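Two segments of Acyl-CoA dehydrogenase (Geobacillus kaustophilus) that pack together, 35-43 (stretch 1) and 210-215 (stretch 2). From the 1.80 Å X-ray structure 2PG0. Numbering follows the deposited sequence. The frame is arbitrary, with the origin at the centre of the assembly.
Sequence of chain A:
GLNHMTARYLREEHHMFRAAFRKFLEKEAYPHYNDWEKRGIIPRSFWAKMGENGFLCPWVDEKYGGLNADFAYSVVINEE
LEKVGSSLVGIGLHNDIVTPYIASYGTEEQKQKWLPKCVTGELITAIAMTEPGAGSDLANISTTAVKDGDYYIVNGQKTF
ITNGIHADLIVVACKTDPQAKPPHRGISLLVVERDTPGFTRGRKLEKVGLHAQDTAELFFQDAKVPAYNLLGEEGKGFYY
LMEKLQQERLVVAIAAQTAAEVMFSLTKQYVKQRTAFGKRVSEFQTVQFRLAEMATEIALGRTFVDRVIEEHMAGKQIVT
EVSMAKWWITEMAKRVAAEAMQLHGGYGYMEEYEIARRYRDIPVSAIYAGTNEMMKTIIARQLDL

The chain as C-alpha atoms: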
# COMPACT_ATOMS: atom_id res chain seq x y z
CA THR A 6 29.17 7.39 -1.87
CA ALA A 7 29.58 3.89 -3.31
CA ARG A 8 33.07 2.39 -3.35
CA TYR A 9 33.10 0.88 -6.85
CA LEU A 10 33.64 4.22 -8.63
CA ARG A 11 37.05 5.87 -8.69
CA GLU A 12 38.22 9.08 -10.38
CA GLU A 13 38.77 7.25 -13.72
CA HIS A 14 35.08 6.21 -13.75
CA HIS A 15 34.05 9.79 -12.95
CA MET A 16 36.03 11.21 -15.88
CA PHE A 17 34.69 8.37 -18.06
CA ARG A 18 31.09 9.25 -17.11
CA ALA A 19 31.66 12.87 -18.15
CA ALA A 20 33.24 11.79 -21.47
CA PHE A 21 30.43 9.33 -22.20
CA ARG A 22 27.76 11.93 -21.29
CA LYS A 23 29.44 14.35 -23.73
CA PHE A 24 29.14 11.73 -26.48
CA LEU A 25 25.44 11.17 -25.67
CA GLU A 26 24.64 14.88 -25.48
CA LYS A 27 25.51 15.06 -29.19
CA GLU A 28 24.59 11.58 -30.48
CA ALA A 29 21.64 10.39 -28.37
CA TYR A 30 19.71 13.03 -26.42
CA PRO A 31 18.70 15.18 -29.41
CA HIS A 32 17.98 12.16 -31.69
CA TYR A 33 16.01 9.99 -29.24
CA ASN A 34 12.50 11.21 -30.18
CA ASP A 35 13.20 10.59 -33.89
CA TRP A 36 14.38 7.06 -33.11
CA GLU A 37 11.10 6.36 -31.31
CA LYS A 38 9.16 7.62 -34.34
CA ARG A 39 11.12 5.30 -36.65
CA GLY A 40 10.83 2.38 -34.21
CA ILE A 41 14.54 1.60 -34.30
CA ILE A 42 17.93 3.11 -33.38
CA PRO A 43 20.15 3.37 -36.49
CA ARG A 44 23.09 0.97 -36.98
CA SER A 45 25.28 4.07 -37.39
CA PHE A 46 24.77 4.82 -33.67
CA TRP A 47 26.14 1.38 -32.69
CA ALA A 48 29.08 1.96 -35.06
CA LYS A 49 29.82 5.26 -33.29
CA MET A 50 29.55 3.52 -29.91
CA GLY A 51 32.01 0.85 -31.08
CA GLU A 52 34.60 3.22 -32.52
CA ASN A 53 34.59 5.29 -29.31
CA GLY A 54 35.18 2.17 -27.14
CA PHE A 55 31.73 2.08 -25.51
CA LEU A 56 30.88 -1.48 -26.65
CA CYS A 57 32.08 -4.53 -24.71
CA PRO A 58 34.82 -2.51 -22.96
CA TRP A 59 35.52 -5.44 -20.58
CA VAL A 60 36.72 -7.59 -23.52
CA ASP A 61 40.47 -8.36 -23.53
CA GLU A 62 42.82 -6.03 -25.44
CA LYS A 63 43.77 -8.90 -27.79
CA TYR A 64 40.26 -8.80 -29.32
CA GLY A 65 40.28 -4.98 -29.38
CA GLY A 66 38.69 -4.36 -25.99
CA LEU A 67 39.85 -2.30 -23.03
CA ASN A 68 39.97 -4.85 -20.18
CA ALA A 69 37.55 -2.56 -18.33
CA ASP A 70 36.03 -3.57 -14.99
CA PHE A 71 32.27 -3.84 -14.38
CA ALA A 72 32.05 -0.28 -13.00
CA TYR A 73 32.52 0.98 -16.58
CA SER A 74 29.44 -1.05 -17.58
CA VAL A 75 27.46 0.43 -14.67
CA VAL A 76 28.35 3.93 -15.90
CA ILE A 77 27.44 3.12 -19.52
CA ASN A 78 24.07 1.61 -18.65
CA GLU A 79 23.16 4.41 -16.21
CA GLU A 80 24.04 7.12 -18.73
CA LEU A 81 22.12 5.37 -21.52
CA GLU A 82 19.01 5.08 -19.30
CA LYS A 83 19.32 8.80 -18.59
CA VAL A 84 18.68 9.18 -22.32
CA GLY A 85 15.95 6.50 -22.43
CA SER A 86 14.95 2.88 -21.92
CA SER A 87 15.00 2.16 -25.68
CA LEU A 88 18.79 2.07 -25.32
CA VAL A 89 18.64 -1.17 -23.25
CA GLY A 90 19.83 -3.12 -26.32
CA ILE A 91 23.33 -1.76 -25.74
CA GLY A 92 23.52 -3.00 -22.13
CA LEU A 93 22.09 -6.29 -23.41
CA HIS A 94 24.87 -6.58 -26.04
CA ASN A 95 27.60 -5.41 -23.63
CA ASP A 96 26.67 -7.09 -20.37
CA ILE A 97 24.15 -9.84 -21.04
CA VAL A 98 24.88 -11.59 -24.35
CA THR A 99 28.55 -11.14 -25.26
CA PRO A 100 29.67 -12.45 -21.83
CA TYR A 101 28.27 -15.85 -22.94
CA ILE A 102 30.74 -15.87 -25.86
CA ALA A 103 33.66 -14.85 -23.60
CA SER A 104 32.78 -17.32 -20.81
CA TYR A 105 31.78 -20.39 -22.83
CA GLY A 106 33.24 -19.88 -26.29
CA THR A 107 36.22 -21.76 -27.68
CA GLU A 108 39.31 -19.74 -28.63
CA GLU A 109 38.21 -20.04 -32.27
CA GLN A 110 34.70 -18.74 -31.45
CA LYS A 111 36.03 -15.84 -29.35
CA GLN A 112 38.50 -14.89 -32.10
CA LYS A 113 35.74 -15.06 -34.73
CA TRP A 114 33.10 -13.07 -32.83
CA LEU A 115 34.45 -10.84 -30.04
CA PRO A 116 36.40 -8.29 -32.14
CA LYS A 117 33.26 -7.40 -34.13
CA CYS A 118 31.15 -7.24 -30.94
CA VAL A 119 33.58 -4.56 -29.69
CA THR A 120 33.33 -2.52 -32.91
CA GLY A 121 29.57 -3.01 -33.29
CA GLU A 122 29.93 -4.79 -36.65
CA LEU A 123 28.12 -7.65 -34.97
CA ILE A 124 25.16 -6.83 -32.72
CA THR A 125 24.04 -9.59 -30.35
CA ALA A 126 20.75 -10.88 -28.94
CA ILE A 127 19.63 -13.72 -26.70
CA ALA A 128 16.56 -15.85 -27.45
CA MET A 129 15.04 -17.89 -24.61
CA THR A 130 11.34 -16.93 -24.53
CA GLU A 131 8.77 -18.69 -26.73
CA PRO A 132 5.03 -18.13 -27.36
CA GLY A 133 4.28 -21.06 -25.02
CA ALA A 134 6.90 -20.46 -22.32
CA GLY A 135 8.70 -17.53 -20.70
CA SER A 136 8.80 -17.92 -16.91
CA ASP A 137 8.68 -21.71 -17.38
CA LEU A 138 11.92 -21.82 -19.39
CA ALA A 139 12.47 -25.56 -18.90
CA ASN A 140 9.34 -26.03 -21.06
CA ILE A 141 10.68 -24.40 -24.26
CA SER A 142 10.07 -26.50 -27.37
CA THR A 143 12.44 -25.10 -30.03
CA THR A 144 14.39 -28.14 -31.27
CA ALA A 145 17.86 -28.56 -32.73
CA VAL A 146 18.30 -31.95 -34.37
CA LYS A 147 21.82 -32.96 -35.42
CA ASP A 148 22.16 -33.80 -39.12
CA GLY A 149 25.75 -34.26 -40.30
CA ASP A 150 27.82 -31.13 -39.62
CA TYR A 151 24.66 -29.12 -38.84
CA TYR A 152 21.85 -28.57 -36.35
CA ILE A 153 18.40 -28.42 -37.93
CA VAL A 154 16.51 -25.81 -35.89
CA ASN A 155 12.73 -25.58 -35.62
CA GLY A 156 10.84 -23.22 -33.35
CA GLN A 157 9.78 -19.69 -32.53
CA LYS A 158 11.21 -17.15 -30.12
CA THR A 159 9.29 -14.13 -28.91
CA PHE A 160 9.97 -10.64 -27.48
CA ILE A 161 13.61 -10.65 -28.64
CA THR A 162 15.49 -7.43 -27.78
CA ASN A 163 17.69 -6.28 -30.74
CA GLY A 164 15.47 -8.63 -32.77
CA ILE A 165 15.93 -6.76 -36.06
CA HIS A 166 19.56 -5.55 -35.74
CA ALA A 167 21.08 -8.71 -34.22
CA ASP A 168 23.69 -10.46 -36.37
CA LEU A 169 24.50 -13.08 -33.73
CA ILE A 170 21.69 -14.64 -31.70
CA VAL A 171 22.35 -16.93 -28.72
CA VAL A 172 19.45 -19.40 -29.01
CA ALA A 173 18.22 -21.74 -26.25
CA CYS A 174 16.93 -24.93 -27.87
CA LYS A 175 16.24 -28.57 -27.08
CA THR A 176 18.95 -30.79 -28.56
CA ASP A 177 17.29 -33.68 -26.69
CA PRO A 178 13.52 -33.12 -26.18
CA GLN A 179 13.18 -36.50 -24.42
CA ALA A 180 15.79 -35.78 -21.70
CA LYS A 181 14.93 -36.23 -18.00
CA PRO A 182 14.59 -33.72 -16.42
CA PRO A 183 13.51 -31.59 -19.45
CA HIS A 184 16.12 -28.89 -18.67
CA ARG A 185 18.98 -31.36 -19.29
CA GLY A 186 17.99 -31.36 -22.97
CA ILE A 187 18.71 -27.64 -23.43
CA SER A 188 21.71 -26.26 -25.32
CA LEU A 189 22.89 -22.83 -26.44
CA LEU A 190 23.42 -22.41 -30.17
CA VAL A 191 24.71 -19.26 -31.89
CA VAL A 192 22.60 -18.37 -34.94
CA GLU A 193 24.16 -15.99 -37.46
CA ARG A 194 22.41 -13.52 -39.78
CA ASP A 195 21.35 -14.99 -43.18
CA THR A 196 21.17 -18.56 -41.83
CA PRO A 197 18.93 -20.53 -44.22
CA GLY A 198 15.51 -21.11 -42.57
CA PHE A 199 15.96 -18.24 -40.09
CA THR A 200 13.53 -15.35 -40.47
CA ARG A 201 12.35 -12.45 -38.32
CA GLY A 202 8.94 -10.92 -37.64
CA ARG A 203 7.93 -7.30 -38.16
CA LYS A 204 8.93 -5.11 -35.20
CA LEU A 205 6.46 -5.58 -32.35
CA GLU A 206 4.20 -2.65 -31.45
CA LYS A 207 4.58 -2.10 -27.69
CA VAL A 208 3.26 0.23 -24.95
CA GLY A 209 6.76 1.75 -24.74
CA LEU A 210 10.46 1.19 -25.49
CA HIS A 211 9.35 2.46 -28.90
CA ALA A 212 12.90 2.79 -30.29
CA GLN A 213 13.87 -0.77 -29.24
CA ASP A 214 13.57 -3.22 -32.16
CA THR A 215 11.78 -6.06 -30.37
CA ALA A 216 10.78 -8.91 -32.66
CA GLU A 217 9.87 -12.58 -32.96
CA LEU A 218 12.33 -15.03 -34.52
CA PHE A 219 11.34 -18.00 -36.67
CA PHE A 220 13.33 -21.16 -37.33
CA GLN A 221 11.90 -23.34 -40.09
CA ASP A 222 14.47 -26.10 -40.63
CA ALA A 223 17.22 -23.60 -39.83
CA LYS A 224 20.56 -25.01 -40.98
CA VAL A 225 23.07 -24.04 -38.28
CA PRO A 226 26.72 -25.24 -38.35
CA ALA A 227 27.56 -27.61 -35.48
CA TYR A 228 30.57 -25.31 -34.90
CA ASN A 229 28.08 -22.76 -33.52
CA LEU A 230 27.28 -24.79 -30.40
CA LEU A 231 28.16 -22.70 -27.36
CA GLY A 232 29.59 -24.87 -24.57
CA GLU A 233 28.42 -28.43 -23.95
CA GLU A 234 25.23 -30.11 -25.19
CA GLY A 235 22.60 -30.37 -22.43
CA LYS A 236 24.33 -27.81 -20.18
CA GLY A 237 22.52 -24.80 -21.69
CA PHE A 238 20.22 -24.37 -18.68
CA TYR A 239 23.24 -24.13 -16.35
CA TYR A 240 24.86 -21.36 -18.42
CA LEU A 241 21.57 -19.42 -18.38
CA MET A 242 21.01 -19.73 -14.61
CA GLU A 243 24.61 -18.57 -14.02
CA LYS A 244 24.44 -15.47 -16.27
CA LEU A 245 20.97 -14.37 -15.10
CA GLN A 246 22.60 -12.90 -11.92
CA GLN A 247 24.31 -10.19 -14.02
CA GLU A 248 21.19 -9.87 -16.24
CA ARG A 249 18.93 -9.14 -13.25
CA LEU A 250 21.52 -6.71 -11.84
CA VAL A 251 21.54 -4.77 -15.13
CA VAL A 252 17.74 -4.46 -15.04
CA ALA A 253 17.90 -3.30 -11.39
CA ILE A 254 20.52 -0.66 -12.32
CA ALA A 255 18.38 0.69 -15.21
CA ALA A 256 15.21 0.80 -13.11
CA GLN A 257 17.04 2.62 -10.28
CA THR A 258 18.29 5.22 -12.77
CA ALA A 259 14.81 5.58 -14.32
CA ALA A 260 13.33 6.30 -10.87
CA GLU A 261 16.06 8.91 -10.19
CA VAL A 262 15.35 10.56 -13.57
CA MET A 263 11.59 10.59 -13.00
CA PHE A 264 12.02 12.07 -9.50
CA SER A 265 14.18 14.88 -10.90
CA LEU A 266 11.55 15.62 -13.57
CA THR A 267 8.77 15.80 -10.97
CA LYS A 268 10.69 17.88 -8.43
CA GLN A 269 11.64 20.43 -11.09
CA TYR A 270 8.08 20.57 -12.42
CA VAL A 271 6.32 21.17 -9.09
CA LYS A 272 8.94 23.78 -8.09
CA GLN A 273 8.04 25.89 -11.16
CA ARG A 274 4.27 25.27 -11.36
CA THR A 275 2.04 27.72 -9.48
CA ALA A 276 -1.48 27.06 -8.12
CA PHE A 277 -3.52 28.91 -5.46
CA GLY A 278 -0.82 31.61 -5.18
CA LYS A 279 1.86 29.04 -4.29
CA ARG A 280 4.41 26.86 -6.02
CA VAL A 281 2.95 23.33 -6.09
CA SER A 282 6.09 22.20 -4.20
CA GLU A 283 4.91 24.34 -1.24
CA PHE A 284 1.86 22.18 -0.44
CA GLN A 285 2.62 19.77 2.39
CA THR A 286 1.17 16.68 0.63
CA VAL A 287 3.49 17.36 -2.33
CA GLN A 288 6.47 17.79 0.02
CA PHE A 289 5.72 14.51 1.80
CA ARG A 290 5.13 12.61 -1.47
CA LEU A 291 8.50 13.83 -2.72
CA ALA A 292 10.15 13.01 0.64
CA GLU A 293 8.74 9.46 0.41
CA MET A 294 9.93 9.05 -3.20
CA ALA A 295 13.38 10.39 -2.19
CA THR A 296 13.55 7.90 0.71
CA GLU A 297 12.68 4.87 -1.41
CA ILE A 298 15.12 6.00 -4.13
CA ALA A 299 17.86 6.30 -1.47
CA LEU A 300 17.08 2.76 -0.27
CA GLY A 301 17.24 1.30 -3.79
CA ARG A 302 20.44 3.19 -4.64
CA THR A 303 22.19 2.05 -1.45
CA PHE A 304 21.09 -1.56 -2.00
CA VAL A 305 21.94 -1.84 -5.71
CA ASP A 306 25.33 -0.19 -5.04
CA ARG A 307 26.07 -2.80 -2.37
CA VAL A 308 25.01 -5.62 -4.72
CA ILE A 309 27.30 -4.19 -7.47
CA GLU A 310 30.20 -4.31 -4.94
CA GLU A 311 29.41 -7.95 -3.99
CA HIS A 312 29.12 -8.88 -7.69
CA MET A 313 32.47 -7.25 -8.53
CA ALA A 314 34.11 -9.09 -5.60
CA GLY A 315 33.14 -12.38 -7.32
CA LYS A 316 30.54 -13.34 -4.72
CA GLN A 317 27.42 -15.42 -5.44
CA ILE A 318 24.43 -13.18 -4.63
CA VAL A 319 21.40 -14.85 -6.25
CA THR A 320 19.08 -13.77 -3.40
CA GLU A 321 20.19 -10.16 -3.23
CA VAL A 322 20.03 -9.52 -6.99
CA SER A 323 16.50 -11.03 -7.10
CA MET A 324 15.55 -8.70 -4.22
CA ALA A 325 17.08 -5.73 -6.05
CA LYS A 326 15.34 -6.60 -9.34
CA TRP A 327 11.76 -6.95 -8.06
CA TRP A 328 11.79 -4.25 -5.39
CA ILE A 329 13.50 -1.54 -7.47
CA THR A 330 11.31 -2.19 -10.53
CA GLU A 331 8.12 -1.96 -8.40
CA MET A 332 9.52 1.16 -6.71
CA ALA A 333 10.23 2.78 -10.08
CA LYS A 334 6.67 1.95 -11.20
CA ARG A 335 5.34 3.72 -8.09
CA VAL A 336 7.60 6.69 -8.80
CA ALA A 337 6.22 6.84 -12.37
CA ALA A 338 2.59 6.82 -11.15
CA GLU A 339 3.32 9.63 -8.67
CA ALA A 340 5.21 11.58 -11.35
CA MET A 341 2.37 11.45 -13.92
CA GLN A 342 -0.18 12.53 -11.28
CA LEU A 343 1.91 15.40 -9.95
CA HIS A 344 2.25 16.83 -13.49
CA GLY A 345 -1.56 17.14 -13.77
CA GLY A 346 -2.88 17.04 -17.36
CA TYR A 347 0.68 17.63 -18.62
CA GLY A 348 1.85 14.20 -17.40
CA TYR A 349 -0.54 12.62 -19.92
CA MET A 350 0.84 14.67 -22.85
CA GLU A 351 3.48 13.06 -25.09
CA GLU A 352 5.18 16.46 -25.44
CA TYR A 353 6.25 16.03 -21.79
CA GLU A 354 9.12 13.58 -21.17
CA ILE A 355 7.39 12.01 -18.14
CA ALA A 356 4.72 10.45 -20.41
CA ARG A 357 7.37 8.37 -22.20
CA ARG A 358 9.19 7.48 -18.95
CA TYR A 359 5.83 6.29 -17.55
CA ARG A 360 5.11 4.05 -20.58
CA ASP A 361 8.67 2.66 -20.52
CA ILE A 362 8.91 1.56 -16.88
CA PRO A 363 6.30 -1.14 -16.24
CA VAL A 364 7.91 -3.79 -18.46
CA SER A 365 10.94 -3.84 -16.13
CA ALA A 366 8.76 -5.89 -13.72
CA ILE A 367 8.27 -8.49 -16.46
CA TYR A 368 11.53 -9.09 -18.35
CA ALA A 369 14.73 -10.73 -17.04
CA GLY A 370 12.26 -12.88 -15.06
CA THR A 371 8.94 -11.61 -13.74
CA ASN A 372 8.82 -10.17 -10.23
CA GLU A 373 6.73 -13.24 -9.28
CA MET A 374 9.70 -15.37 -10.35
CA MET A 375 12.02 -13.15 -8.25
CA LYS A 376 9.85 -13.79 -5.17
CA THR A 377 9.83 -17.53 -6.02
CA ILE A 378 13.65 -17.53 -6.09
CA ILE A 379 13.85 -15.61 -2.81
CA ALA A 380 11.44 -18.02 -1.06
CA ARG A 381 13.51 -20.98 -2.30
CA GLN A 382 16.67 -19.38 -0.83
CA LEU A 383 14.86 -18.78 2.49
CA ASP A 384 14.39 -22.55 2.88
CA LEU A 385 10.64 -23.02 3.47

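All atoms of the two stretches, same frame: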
# COMPACT_ATOMS: atom_id res chain seq x y z
N ASP A 35 13.23 11.06 -32.50
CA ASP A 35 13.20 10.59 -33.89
C ASP A 35 13.33 9.07 -33.99
O ASP A 35 12.67 8.42 -34.81
CB ASP A 35 14.31 11.24 -34.70
CG ASP A 35 13.99 12.67 -35.10
OD1 ASP A 35 12.82 13.08 -34.94
OD2 ASP A 35 14.91 13.37 -35.60
N TRP A 36 14.18 8.50 -33.14
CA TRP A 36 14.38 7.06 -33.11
C TRP A 36 13.08 6.36 -32.72
O TRP A 36 12.73 5.33 -33.29
CB TRP A 36 15.46 6.69 -32.11
CG TRP A 36 16.83 7.18 -32.43
CD1 TRP A 36 17.29 7.68 -33.63
CD2 TRP A 36 17.95 7.19 -31.54
NE1 TRP A 36 18.63 8.00 -33.52
CE2 TRP A 36 19.06 7.70 -32.26
CE3 TRP A 36 18.12 6.80 -30.21
CZ2 TRP A 36 20.32 7.85 -31.67
CZ3 TRP A 36 19.38 6.94 -29.63
CH2 TRP A 36 20.46 7.46 -30.36
N GLU A 37 12.38 6.92 -31.74
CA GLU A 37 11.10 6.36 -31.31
C GLU A 37 10.07 6.38 -32.43
O GLU A 37 9.34 5.40 -32.62
CB GLU A 37 10.58 7.11 -30.09
CG GLU A 37 11.40 6.85 -28.87
CD GLU A 37 10.65 7.23 -27.63
OE1 GLU A 37 10.37 8.44 -27.47
OE2 GLU A 37 10.32 6.31 -26.85
N LYS A 38 10.04 7.48 -33.17
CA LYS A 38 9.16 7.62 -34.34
C LYS A 38 9.43 6.56 -35.40
O LYS A 38 8.49 6.00 -35.97
CB LYS A 38 9.32 9.01 -34.96
CG LYS A 38 8.70 10.13 -34.17
CD LYS A 38 8.95 11.45 -34.89
CE LYS A 38 8.28 12.61 -34.20
NZ LYS A 38 8.49 13.86 -34.99
N ARG A 39 10.71 6.30 -35.66
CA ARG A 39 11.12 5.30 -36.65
C ARG A 39 10.94 3.87 -36.15
O ARG A 39 10.77 2.95 -36.94
CB ARG A 39 12.57 5.53 -37.09
CG ARG A 39 12.85 6.90 -37.71
CD ARG A 39 12.51 6.95 -39.19
NE ARG A 39 13.53 6.30 -40.01
CZ ARG A 39 14.65 6.88 -40.44
NH1 ARG A 39 14.91 8.15 -40.14
NH2 ARG A 39 15.51 6.19 -41.18
N GLY A 40 11.00 3.69 -34.82
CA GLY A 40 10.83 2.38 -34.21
C GLY A 40 12.11 1.59 -34.05
O GLY A 40 12.09 0.41 -33.66
N ILE A 41 13.24 2.24 -34.33
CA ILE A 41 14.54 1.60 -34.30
C ILE A 41 15.65 2.65 -34.18
O ILE A 41 15.49 3.79 -34.65
CB ILE A 41 14.75 0.68 -35.56
CG1 ILE A 41 15.93 -0.28 -35.38
CG2 ILE A 41 14.84 1.52 -36.85
CD1 ILE A 41 15.94 -1.45 -36.40
N ILE A 42 16.73 2.28 -33.50
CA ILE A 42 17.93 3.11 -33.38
C ILE A 42 18.88 2.72 -34.53
O ILE A 42 19.19 1.55 -34.70
CB ILE A 42 18.62 2.92 -32.00
CG1 ILE A 42 17.67 3.32 -30.86
CG2 ILE A 42 19.95 3.70 -31.92
CD1 ILE A 42 18.16 2.95 -29.46
N PRO A 43 19.36 3.71 -35.30
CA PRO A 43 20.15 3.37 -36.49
C PRO A 43 21.44 2.62 -36.16
O PRO A 43 22.07 2.89 -35.12
CB PRO A 43 20.44 4.73 -37.14
CG PRO A 43 20.28 5.73 -36.04
CD PRO A 43 19.24 5.17 -35.12
N LEU A 210 9.17 1.59 -24.89
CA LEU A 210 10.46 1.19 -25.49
C LEU A 210 10.33 1.25 -27.01
O LEU A 210 10.78 0.36 -27.73
CB LEU A 210 10.88 -0.21 -25.00
CG LEU A 210 11.74 -0.34 -23.73
CD1 LEU A 210 11.05 0.28 -22.52
CD2 LEU A 210 12.10 -1.80 -23.43
N HIS A 211 9.73 2.34 -27.49
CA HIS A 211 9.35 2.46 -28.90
C HIS A 211 10.53 2.42 -29.88
O HIS A 211 10.36 2.00 -31.03
CB HIS A 211 8.51 3.72 -29.12
CG HIS A 211 7.07 3.58 -28.71
ND1 HIS A 211 6.21 4.66 -28.63
CD2 HIS A 211 6.35 2.49 -28.36
CE1 HIS A 211 5.02 4.24 -28.24
NE2 HIS A 211 5.07 2.93 -28.07
N ALA A 212 11.71 2.83 -29.43
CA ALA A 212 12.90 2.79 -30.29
C ALA A 212 13.70 1.48 -30.19
O ALA A 212 14.70 1.31 -30.88
CB ALA A 212 13.81 4.01 -30.03
N GLN A 213 13.26 0.55 -29.34
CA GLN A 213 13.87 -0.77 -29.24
C GLN A 213 13.23 -1.70 -30.26
O GLN A 213 12.00 -1.83 -30.31
CB GLN A 213 13.72 -1.35 -27.83
CG GLN A 213 15.00 -1.97 -27.26
CD GLN A 213 15.65 -2.97 -28.19
OE1 GLN A 213 15.05 -3.97 -28.57
NE2 GLN A 213 16.90 -2.69 -28.57
N ASP A 214 14.06 -2.34 -31.09
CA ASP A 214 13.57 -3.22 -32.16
C ASP A 214 13.28 -4.64 -31.66
O ASP A 214 14.00 -5.59 -31.96
CB ASP A 214 14.56 -3.26 -33.35
CG ASP A 214 15.98 -3.61 -32.92
OD1 ASP A 214 16.54 -2.92 -32.03
OD2 ASP A 214 16.55 -4.58 -33.46
N THR A 215 12.20 -4.76 -30.90
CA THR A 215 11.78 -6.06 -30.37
C THR A 215 11.04 -6.82 -31.45
O THR A 215 10.19 -6.26 -32.13
CB THR A 215 10.84 -5.89 -29.16
OG1 THR A 215 11.28 -4.80 -28.35
CG2 THR A 215 10.82 -7.17 -28.33
O HOH W 1 8.40 4.64 -25.70
O HOH W 2 9.92 -0.83 -32.31
O HOH W 3 16.80 -0.19 -31.84

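Stretch 2 meets the end of a helix, residues 35-39, and the loop that follows it. No clear direct hydrogen bond joins the two segments; they meet through close packing and CA-H...O contacts, and waters lie between them.

Leu 210 opens a type I beta turn that ends at Gln 213, closed by a hydrogen bond from Gln 213 N to Leu 210 O (3.0 Å). Its CA-to-CB bond points away from stretch 1, and the apolar side chain suits a buried place; its part here is to start the turn that presents the next two residues.

His 211 offers mainly backbone. Its carbonyl oxygen accepts a CA-H...O contact from Gly 40, with CA of Gly 40 3.2 Å from O of His 211 and an angle of 150° at the hydrogen. Gly 40 is the first residue to leave the helix, and its positive phi (89°) would jam a CB against the carbonyl oxygen of the residue before; glycine meets that demand. The His 211 ring leads away, and its NE2 is hydrogen-bonded elsewhere in the structure. On the amide side, water 1 accepts from His 211 N (3.2 Å) and lies 2.8 Å from Glu 37 OE2, in position to donate to it, so that one water spans the carboxylate and the turn.

Ala 212 has the largest area covered by the other stretch. Its methyl group lies against the helix, with Ala 212 CB 3.6 Å from Trp 36 C and 3.7 Å from Glu 37 N; Ile 42 CG1 lies 4.0 Å from Ala 212 CB. A small apolar side chain suits a place this close to helix backbone. The carbonyl faces the loop, where Ile 41 CA approaches Ala 212 O at 3.4 Å in a second CA-H...O contact.

The CA-to-CB bond of Gln 213 points away, and both polar ends of its amide are satisfied elsewhere. Its backbone still takes part: water 2 lies 3.1 Å from Gln 213 O and 2.8 Å from Gly 40 O, placed where it can donate to either; the two carbonyls cannot bond to each other, since neither carries a proton.

Asp 214 combines two roles. Asp 214 CB packs 3.8 Å from Ile 41 CD1, which the extended t,t side chain of Ile 41 brings nearer although its CA-to-CB bond points away. Asp 214 OD1 accepts from water 3 (2.7 Å), which also donates to Ala 212 O (2.8 Å) and accepts from Ile 42 N (3.0 Å), tying a buried carboxylate to the backbone of both segments.

The CA-to-CB bond of Thr 215 points away, and the residue makes no contact with stretch 1; its place is buried, and its OG1 is hydrogen-bonded elsewhere.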